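Local coordinates for adenosine monophosphate-protein transferase (Pyrococcus horikoshii, PDB 2D16) that is of unknown function but probably acts on adenosine or adenosine nucleotides, at residues Gln55-Thr60 with Leu69-Ala74; Phe83-Lys88 with Asn97-His102; Asp30-Ala35 with Phe45-Asn50. All blocks are in the same frame, centred on the assembly; numbering follows the deposited sequence.

Interaction 1: Gln55-Thr60 with Leu69-Ala74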
ATOM      1  N   GLN A  55      31.071  55.191  -8.705  1.00 28.66           N
ATOM      2  CA  GLN A  55      31.655  55.119  -7.371  1.00 28.59           C
ATOM      3  C   GLN A  55      30.569  54.959  -6.309  1.00 28.35           C
ATOM      4  O   GLN A  55      30.550  55.661  -5.295  1.00 27.97           O
ATOM      5  CB  GLN A  55      32.503  56.369  -7.113  1.00 29.19           C
ATOM      6  CG  GLN A  55      33.750  56.411  -7.988  1.00 31.57           C
ATOM      7  CD  GLN A  55      34.576  57.668  -7.806  1.00 33.02           C
ATOM      8  OE1 GLN A  55      34.224  58.735  -8.309  1.00 34.46           O
ATOM      9  NE2 GLN A  55      35.681  57.548  -7.078  1.00 34.53           N
ATOM     10  N   LEU A  56      29.668  54.012  -6.553  1.00 27.23           N
ATOM     11  CA  LEU A  56      28.564  53.735  -5.643  1.00 25.71           C
ATOM     12  C   LEU A  56      28.560  52.311  -5.109  1.00 25.30           C
ATOM     13  O   LEU A  56      28.883  51.365  -5.830  1.00 24.56           O
ATOM     14  CB  LEU A  56      27.228  53.962  -6.348  1.00 27.31           C
ATOM     15  CG  LEU A  56      26.757  55.380  -6.669  1.00 27.86           C
ATOM     16  CD1 LEU A  56      25.496  55.295  -7.516  1.00 27.64           C
ATOM     17  CD2 LEU A  56      26.487  56.142  -5.380  1.00 28.44           C
ATOM     18  N   THR A  57      28.183  52.168  -3.843  1.00 23.11           N
ATOM     19  CA  THR A  57      28.069  50.852  -3.229  1.00 23.51           C
ATOM     20  C   THR A  57      26.596  50.470  -3.327  1.00 24.18           C
ATOM     21  O   THR A  57      25.733  51.132  -2.748  1.00 25.24           O
ATOM     22  CB  THR A  57      28.495  50.870  -1.745  1.00 22.14           C
ATOM     23  OG1 THR A  57      29.906  51.112  -1.658  1.00 21.96           O
ATOM     24  CG2 THR A  57      28.170  49.535  -1.074  1.00 21.67           C
ATOM     25  N   ARG A  58      26.312  49.415  -4.086  1.00 23.08           N
ATOM     26  CA  ARG A  58      24.948  48.934  -4.271  1.00 22.72           C
ATOM     27  C   ARG A  58      24.679  47.876  -3.215  1.00 23.50           C
ATOM     28  O   ARG A  58      25.611  47.234  -2.731  1.00 23.79           O
ATOM     29  CB  ARG A  58      24.790  48.303  -5.655  1.00 22.10           C
ATOM     30  CG  ARG A  58      25.266  49.171  -6.800  1.00 22.07           C
ATOM     31  CD  ARG A  58      24.426  50.427  -6.915  1.00 24.98           C
ATOM     32  NE  ARG A  58      24.693  51.135  -8.161  1.00 25.97           N
ATOM     33  CZ  ARG A  58      23.877  52.047  -8.682  1.00 26.98           C
ATOM     34  NH1 ARG A  58      22.749  52.356  -8.059  1.00 24.67           N
ATOM     35  NH2 ARG A  58      24.181  52.632  -9.831  1.00 26.59           N
ATOM     36  N   TYR A  59      23.414  47.677  -2.862  1.00 22.43           N
ATOM     37  CA  TYR A  59      23.094  46.675  -1.860  1.00 23.68           C
ATOM     38  C   TYR A  59      21.651  46.194  -1.906  1.00 23.49           C
ATOM     39  O   TYR A  59      20.775  46.837  -2.488  1.00 23.40           O
ATOM     40  CB  TYR A  59      23.399  47.222  -0.463  1.00 25.66           C
ATOM     41  CG  TYR A  59      22.385  48.234   0.025  1.00 27.97           C
ATOM     42  CD1 TYR A  59      21.242  47.825   0.714  1.00 31.00           C
ATOM     43  CD2 TYR A  59      22.555  49.595  -0.225  1.00 29.37           C
ATOM     44  CE1 TYR A  59      20.290  48.751   1.143  1.00 31.75           C
ATOM     45  CE2 TYR A  59      21.611  50.528   0.199  1.00 31.39           C
ATOM     46  CZ  TYR A  59      20.482  50.097   0.882  1.00 32.55           C
ATOM     47  OH  TYR A  59      19.544  51.013   1.303  1.00 35.02           O
ATOM     48  N   THR A  60      21.339  45.068  -1.321  1.00 22.15           N
ATOM     49  CA  THR A  60      20.041  44.426  -1.191  1.00 23.12           C
ATOM     50  C   THR A  60      20.215  43.237  -0.253  1.00 23.42           C
ATOM     51  O   THR A  60      21.235  43.126   0.433  1.00 22.48           O
ATOM     52  CB  THR A  60      19.490  43.946  -2.556  1.00 23.12           C
ATOM     53  OG1 THR A  60      18.174  43.407  -2.378  1.00 23.78           O
ATOM     54  CG2 THR A  60      20.391  42.881  -3.160  1.00 24.22           C
ATOM     55  N   LEU A  69      24.853  46.871   7.363  1.00 23.34           N
ATOM     56  CA  LEU A  69      26.222  46.499   7.700  1.00 24.47           C
ATOM     57  C   LEU A  69      27.040  46.064   6.486  1.00 23.01           C
ATOM     58  O   LEU A  69      28.228  46.374   6.391  1.00 22.60           O
ATOM     59  CB  LEU A  69      26.227  45.382   8.746  1.00 25.95           C
ATOM     60  CG  LEU A  69      25.937  45.822  10.183  1.00 28.46           C
ATOM     61  CD1 LEU A  69      25.821  44.606  11.089  1.00 30.74           C
ATOM     62  CD2 LEU A  69      27.052  46.744  10.657  1.00 29.15           C
ATOM     63  N   ALA A  70      26.413  45.340   5.565  1.00 22.46           N
ATOM     64  CA  ALA A  70      27.118  44.887   4.371  1.00 21.62           C
ATOM     65  C   ALA A  70      27.546  46.107   3.565  1.00 22.05           C
ATOM     66  O   ALA A  70      28.676  46.184   3.087  1.00 21.78           O
ATOM     67  CB  ALA A  70      26.213  43.984   3.530  1.00 19.65           C
ATOM     68  N   ALA A  71      26.637  47.066   3.427  1.00 22.51           N
ATOM     69  CA  ALA A  71      26.917  48.285   2.679  1.00 22.49           C
ATOM     70  C   ALA A  71      28.003  49.127   3.346  1.00 21.78           C
ATOM     71  O   ALA A  71      28.871  49.681   2.676  1.00 21.16           O
ATOM     72  CB  ALA A  71      25.636  49.101   2.525  1.00 22.65           C
ATOM     73  N   LYS A  72      27.948  49.225   4.670  1.00 21.82           N
ATOM     74  CA  LYS A  72      28.933  50.001   5.409  1.00 23.61           C
ATOM     75  C   LYS A  72      30.330  49.407   5.227  1.00 22.67           C
ATOM     76  O   LYS A  72      31.296  50.138   5.014  1.00 22.26           O
ATOM     77  CB  LYS A  72      28.571  50.030   6.894  1.00 23.37           C
ATOM     78  CG  LYS A  72      29.467  50.920   7.740  1.00 27.03           C
ATOM     79  CD  LYS A  72      29.030  50.882   9.203  1.00 28.75           C
ATOM     80  CE  LYS A  72      29.905  51.773  10.072  1.00 31.90           C
ATOM     81  NZ  LYS A  72      29.510  51.712  11.511  1.00 32.60           N
ATOM     82  N   ASN A  73      30.431  48.084   5.315  1.00 21.67           N
ATOM     83  CA  ASN A  73      31.718  47.405   5.147  1.00 22.37           C
ATOM     84  C   ASN A  73      32.206  47.527   3.705  1.00 22.15           C
ATOM     85  O   ASN A  73      33.385  47.779   3.455  1.00 22.26           O
ATOM     86  CB  ASN A  73      31.603  45.917   5.503  1.00 22.19           C
ATOM     87  CG  ASN A  73      31.645  45.661   7.003  1.00 23.26           C
ATOM     88  OD1 ASN A  73      32.650  45.925   7.668  1.00 25.01           O
ATOM     89  ND2 ASN A  73      30.550  45.151   7.541  1.00 23.89           N
ATOM     90  N   ALA A  74      31.291  47.344   2.761  1.00 21.10           N
ATOM     91  CA  ALA A  74      31.634  47.426   1.346  1.00 20.33           C
ATOM     92  C   ALA A  74      32.139  48.803   0.918  1.00 21.31           C
ATOM     93  O   ALA A  74      33.124  48.900   0.188  1.00 20.70           O
ATOM     94  CB  ALA A  74      30.436  47.025   0.494  1.00 19.05           C
TER
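T57 meets helix 69-74 through its methyl, CG2, which lies 3.7 Å from CB of A74 and 3.8 Å from the carbonyl O of A71. With OG1 beside the backbone N (chi1 -68°), CG2 falls anti to that N and is directed at the helix, while OG1 is turned to the neighbouring strand, where it is hydrogen-bonded to OD1 of N50. The two branches thus split the work: carbon to the helix, oxygen to the sheet. T57 follows a G1 beta bulge, in which Q55 and L56 both face E51, at the start of 56-61, an edge strand, within this chain, of a five-stranded antiparallel sheet. Helix 64-77 runs along strand 56-60 on one face of this sheet, the local axes nearly antiparallel at 160° and 8.4 Å apart at their closest. R58 points to the other face, where its guanidinium forms a salt bridge with E51 and its side chain touches helix 25-39. Y59 turns back to the helix. Its CD2 stands 4.2 Å from CB of A71, the methyl approaching the ring obliquely, and the backbones come nearest here, with CA of Y59 6.1 Å from CA of A71. A48 of strand 44-51 lies beside T57, Y59 and A74.

Interaction 2: Phe83-Lys88 with Asn97-His102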
ATOM      1  N   PHE A  83      32.449  42.478  -3.546  1.00 19.08           N
ATOM      2  CA  PHE A  83      31.142  42.317  -2.936  1.00 19.80           C
ATOM      3  C   PHE A  83      31.303  41.759  -1.532  1.00 19.77           C
ATOM      4  O   PHE A  83      32.244  41.010  -1.245  1.00 19.19           O
ATOM      5  CB  PHE A  83      30.211  41.437  -3.799  1.00 19.99           C
ATOM      6  CG  PHE A  83      30.680  40.013  -3.994  1.00 19.05           C
ATOM      7  CD1 PHE A  83      30.374  39.025  -3.059  1.00 20.02           C
ATOM      8  CD2 PHE A  83      31.374  39.653  -5.145  1.00 19.15           C
ATOM      9  CE1 PHE A  83      30.748  37.693  -3.270  1.00 19.94           C
ATOM     10  CE2 PHE A  83      31.755  38.324  -5.368  1.00 18.54           C
ATOM     11  CZ  PHE A  83      31.440  37.340  -4.429  1.00 19.49           C
ATOM     12  N   VAL A  84      30.399  42.172  -0.652  1.00 19.80           N
ATOM     13  CA  VAL A  84      30.418  41.743   0.738  1.00 19.94           C
ATOM     14  C   VAL A  84      29.077  41.140   1.126  1.00 20.94           C
ATOM     15  O   VAL A  84      28.024  41.735   0.887  1.00 20.73           O
ATOM     16  CB  VAL A  84      30.695  42.929   1.696  1.00 20.72           C
ATOM     17  CG1 VAL A  84      30.632  42.449   3.146  1.00 21.37           C
ATOM     18  CG2 VAL A  84      32.052  43.550   1.393  1.00 21.20           C
ATOM     19  N   ILE A  85      29.124  39.959   1.733  1.00 19.26           N
ATOM     20  CA  ILE A  85      27.919  39.282   2.179  1.00 20.73           C
ATOM     21  C   ILE A  85      27.992  39.048   3.681  1.00 20.40           C
ATOM     22  O   ILE A  85      29.013  38.599   4.192  1.00 20.93           O
ATOM     23  CB  ILE A  85      27.753  37.896   1.512  1.00 20.13           C
ATOM     24  CG1 ILE A  85      27.691  38.044  -0.009  1.00 18.69           C
ATOM     25  CG2 ILE A  85      26.490  37.216   2.040  1.00 20.40           C
ATOM     26  CD1 ILE A  85      27.792  36.721  -0.745  1.00 19.13           C
ATOM     27  N   LEU A  86      26.912  39.378   4.380  1.00 20.66           N
ATOM     28  CA  LEU A  86      26.822  39.141   5.817  1.00 21.63           C
ATOM     29  C   LEU A  86      25.541  38.338   5.961  1.00 20.86           C
ATOM     30  O   LEU A  86      24.477  38.781   5.535  1.00 20.86           O
ATOM     31  CB  LEU A  86      26.732  40.459   6.599  1.00 22.74           C
ATOM     32  CG  LEU A  86      28.012  41.301   6.650  1.00 22.95           C
ATOM     33  CD1 LEU A  86      27.748  42.594   7.403  1.00 25.78           C
ATOM     34  CD2 LEU A  86      29.122  40.508   7.329  1.00 23.82           C
ATOM     35  N   MET A  87      25.640  37.150   6.543  1.00 21.40           N
ATOM     36  CA  MET A  87      24.472  36.291   6.669  1.00 22.25           C
ATOM     37  C   MET A  87      24.377  35.538   7.988  1.00 23.55           C
ATOM     38  O   MET A  87      25.343  35.438   8.748  1.00 22.82           O
ATOM     39  CB  MET A  87      24.477  35.261   5.537  1.00 23.83           C
ATOM     40  CG  MET A  87      25.631  34.260   5.667  1.00 23.61           C
ATOM     41  SD  MET A  87      25.703  33.021   4.349  1.00 23.42           S
ATOM     42  CE  MET A  87      26.741  31.773   5.115  1.00 22.98           C
ATOM     43  N   LYS A  88      23.184  35.010   8.236  1.00 24.05           N
ATOM     44  CA  LYS A  88      22.903  34.203   9.411  1.00 23.77           C
ATOM     45  C   LYS A  88      21.889  33.144   8.979  1.00 23.53           C
ATOM     46  O   LYS A  88      21.288  33.256   7.906  1.00 23.53           O
ATOM     47  CB  LYS A  88      22.351  35.065  10.553  1.00 25.37           C
ATOM     48  CG  LYS A  88      21.070  35.812  10.240  1.00 27.10           C
ATOM     49  CD  LYS A  88      20.635  36.634  11.453  1.00 30.77           C
ATOM     50  CE  LYS A  88      19.319  37.358  11.202  1.00 33.03           C
ATOM     51  NZ  LYS A  88      18.881  38.127  12.407  1.00 34.86           N
ATOM     52  N   ASN A  97      29.531  27.217  -2.839  1.00 17.82           N
ATOM     53  CA  ASN A  97      29.404  26.721  -4.205  1.00 17.77           C
ATOM     54  C   ASN A  97      28.387  27.539  -5.002  1.00 17.70           C
ATOM     55  O   ASN A  97      28.560  27.751  -6.200  1.00 18.04           O
ATOM     56  CB  ASN A  97      29.044  25.232  -4.201  1.00 18.60           C
ATOM     57  CG  ASN A  97      30.251  24.354  -3.910  1.00 18.51           C
ATOM     58  OD1 ASN A  97      31.358  24.858  -3.702  1.00 19.75           O
ATOM     59  ND2 ASN A  97      30.048  23.041  -3.896  1.00 20.70           N
ATOM     60  N   THR A  98      27.333  28.013  -4.342  1.00 17.56           N
ATOM     61  CA  THR A  98      26.334  28.831  -5.028  1.00 18.92           C
ATOM     62  C   THR A  98      26.987  30.127  -5.520  1.00 18.79           C
ATOM     63  O   THR A  98      26.707  30.604  -6.624  1.00 19.89           O
ATOM     64  CB  THR A  98      25.155  29.171  -4.082  1.00 18.78           C
ATOM     65  OG1 THR A  98      24.425  27.973  -3.792  1.00 18.68           O
ATOM     66  CG2 THR A  98      24.214  30.191  -4.724  1.00 19.80           C
ATOM     67  N   ILE A  99      27.869  30.691  -4.701  1.00 19.49           N
ATOM     68  CA  ILE A  99      28.557  31.924  -5.065  1.00 18.87           C
ATOM     69  C   ILE A  99      29.606  31.673  -6.148  1.00 19.65           C
ATOM     70  O   ILE A  99      29.669  32.409  -7.137  1.00 18.60           O
ATOM     71  CB  ILE A  99      29.232  32.558  -3.839  1.00 19.44           C
ATOM     72  CG1 ILE A  99      28.170  32.867  -2.778  1.00 19.59           C
ATOM     73  CG2 ILE A  99      29.970  33.835  -4.248  1.00 18.80           C
ATOM     74  CD1 ILE A  99      28.743  33.277  -1.432  1.00 20.24           C
ATOM     75  N   LYS A 100      30.425  30.639  -5.966  1.00 18.64           N
ATOM     76  CA  LYS A 100      31.454  30.317  -6.954  1.00 20.65           C
ATOM     77  C   LYS A 100      30.835  29.983  -8.310  1.00 21.85           C
ATOM     78  O   LYS A 100      31.442  30.225  -9.360  1.00 24.59           O
ATOM     79  CB  LYS A 100      32.309  29.130  -6.479  1.00 20.12           C
ATOM     80  CG  LYS A 100      33.244  29.461  -5.328  1.00 19.00           C
ATOM     81  CD  LYS A 100      34.073  28.253  -4.870  1.00 20.14           C
ATOM     82  CE  LYS A 100      33.197  27.141  -4.322  1.00 21.35           C
ATOM     83  NZ  LYS A 100      33.997  26.034  -3.712  1.00 17.76           N
ATOM     84  N   ASN A 101      29.624  29.436  -8.290  1.00 22.41           N
ATOM     85  CA  ASN A 101      28.945  29.053  -9.522  1.00 24.39           C
ATOM     86  C   ASN A 101      28.249  30.209 -10.235  1.00 21.80           C
ATOM     87  O   ASN A 101      27.763  30.039 -11.356  1.00 22.96           O
ATOM     88  CB  ASN A 101      27.923  27.944  -9.244  1.00 29.14           C
ATOM     89  CG  ASN A 101      28.572  26.658  -8.746  1.00 34.78           C
ATOM     90  OD1 ASN A 101      29.690  26.318  -9.143  1.00 38.74           O
ATOM     91  ND2 ASN A 101      27.862  25.929  -7.886  1.00 36.92           N
ATOM     92  N   HIS A 102      28.193  31.377  -9.603  1.00 19.67           N
ATOM     93  CA  HIS A 102      27.529  32.511 -10.245  1.00 18.95           C
ATOM     94  C   HIS A 102      28.382  33.007 -11.414  1.00 17.96           C
ATOM     95  O   HIS A 102      29.585  33.221 -11.270  1.00 16.82           O
ATOM     96  CB  HIS A 102      27.280  33.638  -9.250  1.00 18.69           C
ATOM     97  CG  HIS A 102      26.371  34.702  -9.777  1.00 20.67           C
ATOM     98  ND1 HIS A 102      26.808  35.711 -10.608  1.00 21.68           N
ATOM     99  CD2 HIS A 102      25.036  34.878  -9.641  1.00 20.36           C
ATOM    100  CE1 HIS A 102      25.783  36.464 -10.960  1.00 21.35           C
ATOM    101  NE2 HIS A 102      24.694  35.980 -10.388  1.00 20.92           N
TER
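I85 and I99 carry matching torsions, chi1 -59° in each with chi2 near 170°, so both CG1 branches stand anti to the carbonyl carbon and extend outward to their CD1 methyls. The two chains reach for each other tip to tip, and CD1 of I85 meets CD1 of I99 at 3.6 Å. The same torsion in I99 puts its other branch, CG2, anti to the backbone N, and this methyl serves the second partner, F83. There the ring is swung over the strand backbone, CG sitting between the backbone N and the carbonyl carbon (chi1 63°), and its far end approaches the isoleucine: CZ lies 3.8 Å and CE1 4.1 Å from CG2 of I99. The ring and the branched chain cross obliquely. I99 is therefore a two-pronged residue, one methyl for the aromatic ring and one for the aliphatic tip, and F83 and I85, two positions apart on strand 83-88, present their side chains on the same face of the sheet. The backbones stay well separated, CA of I85 being 10.3 Å from CA of I99, so side chains bridge the whole gap between the strand and helix 92-100. Other parts of the fold close round the contact: L32 and L36 of helix 25-39 touch F83 and I85 respectively, and I18 of the adjacent strand 16-22 packs on I99. Beyond the apolar patch, H102 gives the chain a polar tie, its NE2 being hydrogen-bonded to OD2 of D31. No hydrogen bond spans the two segments, and all three touching residues are buried; the helix is held against the sheet here by shape and by exclusion of water, with dispersion between methyls and ring as the direct attraction.

Interaction 3: Asp30-Ala35 with Phe45-Asn50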
ATOM      1  N   ASP A  30      21.881  42.118  -7.207  1.00 21.85           N
ATOM      2  CA  ASP A  30      20.535  41.562  -7.111  1.00 22.41           C
ATOM      3  C   ASP A  30      20.493  40.075  -7.463  1.00 21.04           C
ATOM      4  O   ASP A  30      19.876  39.276  -6.763  1.00 22.25           O
ATOM      5  CB  ASP A  30      19.578  42.299  -8.057  1.00 23.16           C
ATOM      6  CG  ASP A  30      19.049  43.604  -7.482  1.00 24.45           C
ATOM      7  OD1 ASP A  30      19.516  44.041  -6.407  1.00 23.68           O
ATOM      8  OD2 ASP A  30      18.152  44.195  -8.123  1.00 25.40           O
ATOM      9  N   ASP A  31      21.148  39.706  -8.559  1.00 20.74           N
ATOM     10  CA  ASP A  31      21.133  38.322  -9.009  1.00 20.49           C
ATOM     11  C   ASP A  31      21.805  37.351  -8.043  1.00 20.40           C
ATOM     12  O   ASP A  31      21.334  36.226  -7.854  1.00 21.05           O
ATOM     13  CB  ASP A  31      21.779  38.214 -10.390  1.00 20.75           C
ATOM     14  CG  ASP A  31      21.322  36.984 -11.140  1.00 22.83           C
ATOM     15  OD1 ASP A  31      20.120  36.914 -11.478  1.00 22.85           O
ATOM     16  OD2 ASP A  31      22.152  36.085 -11.390  1.00 22.17           O
ATOM     17  N   LEU A  32      22.903  37.776  -7.429  1.00 20.89           N
ATOM     18  CA  LEU A  32      23.596  36.915  -6.477  1.00 21.37           C
ATOM     19  C   LEU A  32      22.741  36.797  -5.214  1.00 21.31           C
ATOM     20  O   LEU A  32      22.727  35.755  -4.554  1.00 20.89           O
ATOM     21  CB  LEU A  32      24.979  37.490  -6.158  1.00 22.49           C
ATOM     22  CG  LEU A  32      25.921  36.677  -5.264  1.00 25.07           C
ATOM     23  CD1 LEU A  32      25.987  35.224  -5.730  1.00 23.80           C
ATOM     24  CD2 LEU A  32      27.304  37.327  -5.291  1.00 25.55           C
ATOM     25  N   ALA A  33      22.020  37.864  -4.880  1.00 21.21           N
ATOM     26  CA  ALA A  33      21.151  37.829  -3.704  1.00 20.41           C
ATOM     27  C   ALA A  33      20.074  36.767  -3.932  1.00 21.03           C
ATOM     28  O   ALA A  33      19.777  35.965  -3.045  1.00 21.02           O
ATOM     29  CB  ALA A  33      20.500  39.204  -3.476  1.00 19.07           C
ATOM     30  N   ARG A  34      19.489  36.764  -5.128  1.00 20.98           N
ATOM     31  CA  ARG A  34      18.459  35.790  -5.458  1.00 21.75           C
ATOM     32  C   ARG A  34      19.038  34.379  -5.370  1.00 21.56           C
ATOM     33  O   ARG A  34      18.384  33.459  -4.878  1.00 21.19           O
ATOM     34  CB  ARG A  34      17.897  36.047  -6.864  1.00 23.76           C
ATOM     35  CG  ARG A  34      16.977  37.267  -6.958  1.00 28.51           C
ATOM     36  CD  ARG A  34      16.227  37.302  -8.293  1.00 32.36           C
ATOM     37  NE  ARG A  34      17.095  37.616  -9.427  1.00 36.76           N
ATOM     38  CZ  ARG A  34      17.385  38.850  -9.832  1.00 40.39           C
ATOM     39  NH1 ARG A  34      16.871  39.899  -9.197  1.00 40.89           N
ATOM     40  NH2 ARG A  34      18.192  39.040 -10.871  1.00 38.57           N
ATOM     41  N   ALA A  35      20.275  34.218  -5.834  1.00 19.92           N
ATOM     42  CA  ALA A  35      20.928  32.915  -5.791  1.00 20.07           C
ATOM     43  C   ALA A  35      21.113  32.436  -4.351  1.00 19.32           C
ATOM     44  O   ALA A  35      20.901  31.262  -4.051  1.00 19.19           O
ATOM     45  CB  ALA A  35      22.275  32.986  -6.502  1.00 20.58           C
ATOM     46  N   PHE A  45      20.232  37.666   5.091  1.00 22.79           N
ATOM     47  CA  PHE A  45      21.493  38.268   4.710  1.00 22.06           C
ATOM     48  C   PHE A  45      21.413  39.654   4.104  1.00 22.49           C
ATOM     49  O   PHE A  45      20.341  40.167   3.769  1.00 23.10           O
ATOM     50  CB  PHE A  45      22.172  37.357   3.688  1.00 22.27           C
ATOM     51  CG  PHE A  45      21.461  37.319   2.358  1.00 22.71           C
ATOM     52  CD1 PHE A  45      21.825  38.190   1.333  1.00 22.77           C
ATOM     53  CD2 PHE A  45      20.388  36.455   2.153  1.00 23.45           C
ATOM     54  CE1 PHE A  45      21.131  38.204   0.125  1.00 23.60           C
ATOM     55  CE2 PHE A  45      19.684  36.462   0.943  1.00 23.58           C
ATOM     56  CZ  PHE A  45      20.056  37.339  -0.070  1.00 23.55           C
ATOM     57  N   GLY A  46      22.596  40.233   3.956  1.00 21.44           N
ATOM     58  CA  GLY A  46      22.752  41.528   3.336  1.00 20.06           C
ATOM     59  C   GLY A  46      23.916  41.358   2.376  1.00 21.31           C
ATOM     60  O   GLY A  46      24.881  40.659   2.693  1.00 19.70           O
ATOM     61  N   ILE A  47      23.816  41.945   1.189  1.00 19.96           N
ATOM     62  CA  ILE A  47      24.906  41.875   0.224  1.00 20.53           C
ATOM     63  C   ILE A  47      25.092  43.259  -0.388  1.00 20.63           C
ATOM     64  O   ILE A  47      24.118  43.944  -0.717  1.00 20.50           O
ATOM     65  CB  ILE A  47      24.642  40.828  -0.902  1.00 19.72           C
ATOM     66  CG1 ILE A  47      25.828  40.810  -1.876  1.00 19.85           C
ATOM     67  CG2 ILE A  47      23.350  41.143  -1.649  1.00 19.66           C
ATOM     68  CD1 ILE A  47      25.712  39.764  -2.978  1.00 20.23           C
ATOM     69  N   ALA A  48      26.345  43.680  -0.494  1.00 19.58           N
ATOM     70  CA  ALA A  48      26.677  44.974  -1.070  1.00 19.66           C
ATOM     71  C   ALA A  48      27.800  44.759  -2.075  1.00 20.40           C
ATOM     72  O   ALA A  48      28.653  43.893  -1.887  1.00 20.36           O
ATOM     73  CB  ALA A  48      27.115  45.940   0.019  1.00 19.48           C
ATOM     74  N   MET A  49      27.794  45.542  -3.145  1.00 18.91           N
ATOM     75  CA  MET A  49      28.807  45.406  -4.177  1.00 20.15           C
ATOM     76  C   MET A  49      29.139  46.777  -4.737  1.00 21.11           C
ATOM     77  O   MET A  49      28.244  47.588  -4.992  1.00 22.19           O
ATOM     78  CB  MET A  49      28.292  44.484  -5.280  1.00 19.76           C
ATOM     79  CG  MET A  49      29.340  44.073  -6.293  1.00 19.46           C
ATOM     80  SD  MET A  49      28.730  42.701  -7.287  1.00 20.87           S
ATOM     81  CE  MET A  49      30.157  42.418  -8.379  1.00 21.03           C
ATOM     82  N   ASN A  50      30.429  47.031  -4.926  1.00 20.61           N
ATOM     83  CA  ASN A  50      30.887  48.323  -5.418  1.00 21.42           C
ATOM     84  C   ASN A  50      30.923  48.469  -6.929  1.00 22.47           C
ATOM     85  O   ASN A  50      31.439  47.609  -7.642  1.00 21.80           O
ATOM     86  CB  ASN A  50      32.273  48.637  -4.849  1.00 21.42           C
ATOM     87  CG  ASN A  50      32.288  48.639  -3.337  1.00 22.64           C
ATOM     88  OD1 ASN A  50      31.318  49.049  -2.703  1.00 22.56           O
ATOM     89  ND2 ASN A  50      33.393  48.185  -2.749  1.00 21.19           N
TER
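L32 and I47 cross at about a right angle, the leucine laying its branched end against the tip of the isoleucine. CD2 of L32 is 3.7 Å from CD1 of I47, and CG of L32 is hardly farther from the same methyl. I47 holds CG1 anti to its backbone N, chi1 -180°, and with chi2 also extended the CD1 methyl is carried out to the leucine. Its second branch covers the next helix residue: CG2 of I47 stands 3.9 Å from CB of A33, where CA of I47 and CA of A33 make the nearest backbone approach, 6.8 Å. Helix 25-39 packs here on one face of the five-stranded antiparallel sheet; the local axes of helix 30-35 and strand 45-50 run at 154° to each other, 9.0 Å apart at their closest. F45, two residues before I47 on the same face, turns its ring edge to A33, whose CB lies in the ring plane 3.8 Å from CE1. At the far end of the ring, CZ lies 3.3 Å from the carbonyl O of A33, which approaches obliquely. L36 and L37 also touch F45. R34 points away from the strand and gives NH2 to OD1 of D31 in a salt bridge of 2.9 Å. I161 of a second subunit packs on D30, A33 and R34.

How the interactions relate
All three contacts pack helices on one five-stranded antiparallel sheet, interaction 1 from one face and interactions 2 and 3 from the other. Along the chain interaction 3 closes first, then interaction 1, then interaction 2. Strand 44-51 lies between strands 56-61 and 82-88, so its backbone ties all three together. The centres of interactions 2 and 3 are about 8 Å apart, those of 1 and 3 about 10 Å, and those of 1 and 2 about 14 Å. Helices 25-39 and 92-100 share a face, T98 touching A35 and A39, while L86 and V84 pack beneath helix 64-77. In these contacts the sheet has helix 64-77 on one face and helices 25-39 and 92-100 on the other.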